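Local coordinates for salicylaldehyde dehydrogenase NahF (Pseudomonas putida, PDB 4JZ6) that oxidises aldehydes of broad range, salicylaldehyde among them, to the carboxylic acids with NAD+ as the electron acceptor, probably within naphthalene degradation, at the interface of chains A and B. Coordinates in Å, arbitrary orientation; residue numbers count along the deposited sequence, not the author numbering. Chains: chain A/B, Salicylaldehyde dehydrogenase NahF.

The interface of chains A and B. Residues chain A 141-143, 488; chain B 458, 460.
A:Thr142 donates a hydrogen bond from its hydroxyl OG1 to carboxylate oxygen OE1 of B:Glu458 at 3.0 Å, on the syn side and somewhat out of the carboxylate plane. The contact belongs to the two-fold interface of the deposited dimer, of the kind aldehyde dehydrogenases form, and probably helps hold the subunits together; its twin forms with the chains exchanged. One residue earlier, the backbone oxygen of A:Pro141 takes an N-H from the amide nitrogen NE2 of B:Gln460 at 2.9 Å; the donor is tilted 31° from the carbonyl plane. A third approach is edgewise: A:Trp488, on strand 485-491, turns the benzo edge of its indole to the carboxylate, with CZ2 3.6 Å from B:Glu458 OE2 and the two planes nearly perpendicular at 85°. B:Glu458 reaches between A:Thr142 and A:Trp488 with its chain extended beyond CG, while CG itself lies near CZ2 and CH2 of the indole. Within chain B, B:Gln460 NE2 also donates to the anti side of B:Glu458 OE1 at 3.3 Å, so one amide nitrogen serves both chains; a bend at chi2 (87°) helps bring it there. Water 1 links A:Pro141 O to B:Glu458 OE1, and water 2 joins B:Glu458 OE1 to B:Gln460 NE2 and the backbone N of A:Asp143, so hydroxyl, amide and both waters grip OE1. Were B:Glu458 an alanine, the A:Thr142 hydroxyl would probably lose this acceptor, the B:Gln460 amide would be freer to turn, and a gap would open beside the indole edge.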
# COMPACT_ATOMS: atom_id res chain seq x y z
N PRO A 141 9.11 -3.25 -23.64
CA PRO A 141 10.38 -3.15 -24.37
C PRO A 141 11.59 -3.45 -23.48
O PRO A 141 11.58 -3.10 -22.30
CB PRO A 141 10.42 -1.68 -24.79
CG PRO A 141 8.99 -1.29 -24.90
CD PRO A 141 8.24 -2.09 -23.87
N THR A 142 12.60 -4.10 -24.04
CA THR A 142 13.85 -4.38 -23.33
C THR A 142 15.04 -4.26 -24.28
O THR A 142 14.92 -4.55 -25.48
CB THR A 142 13.83 -5.79 -22.68
OG1 THR A 142 15.13 -6.10 -22.15
CG2 THR A 142 13.45 -6.86 -23.71
N ASP A 143 16.18 -3.82 -23.76
CA ASP A 143 17.38 -3.71 -24.59
C ASP A 143 17.94 -5.10 -24.90
O ASP A 143 18.59 -5.31 -25.92
CB ASP A 143 18.45 -2.85 -23.91
CG ASP A 143 18.04 -1.39 -23.79
OD1 ASP A 143 17.50 -0.82 -24.76
OD2 ASP A 143 18.27 -0.82 -22.71
N TRP A 488 7.07 -9.43 -12.52
CA TRP A 488 7.87 -9.11 -13.68
C TRP A 488 8.52 -10.39 -14.15
O TRP A 488 9.31 -10.98 -13.42
CB TRP A 488 8.93 -8.06 -13.34
CG TRP A 488 9.90 -7.80 -14.46
CD1 TRP A 488 9.62 -7.74 -15.80
CD2 TRP A 488 11.32 -7.59 -14.33
NE1 TRP A 488 10.77 -7.50 -16.51
CE2 TRP A 488 11.83 -7.40 -15.64
CE3 TRP A 488 12.20 -7.53 -13.25
CZ2 TRP A 488 13.18 -7.16 -15.88
CZ3 TRP A 488 13.54 -7.29 -13.49
CH2 TRP A 488 14.01 -7.10 -14.79
N GLU B 458 15.33 -3.51 -14.59
CA GLU B 458 15.20 -2.55 -15.68
C GLU B 458 14.19 -1.50 -15.21
O GLU B 458 13.27 -1.81 -14.47
CB GLU B 458 14.75 -3.27 -16.96
CG GLU B 458 15.71 -4.38 -17.41
CD GLU B 458 15.25 -5.12 -18.66
OE1 GLU B 458 14.80 -4.47 -19.62
OE2 GLU B 458 15.36 -6.37 -18.69
N GLN B 460 11.97 0.17 -16.83
CA GLN B 460 10.64 0.04 -17.44
C GLN B 460 9.82 -1.01 -16.71
O GLN B 460 8.60 -1.11 -16.91
CB GLN B 460 10.73 -0.38 -18.90
CG GLN B 460 11.91 0.13 -19.66
CD GLN B 460 13.12 -0.75 -19.54
OE1 GLN B 460 13.94 -0.58 -18.63
NE2 GLN B 460 13.26 -1.70 -20.47
O HOH W 1 11.73 -4.67 -19.82
O HOH W 2 16.13 -2.65 -21.25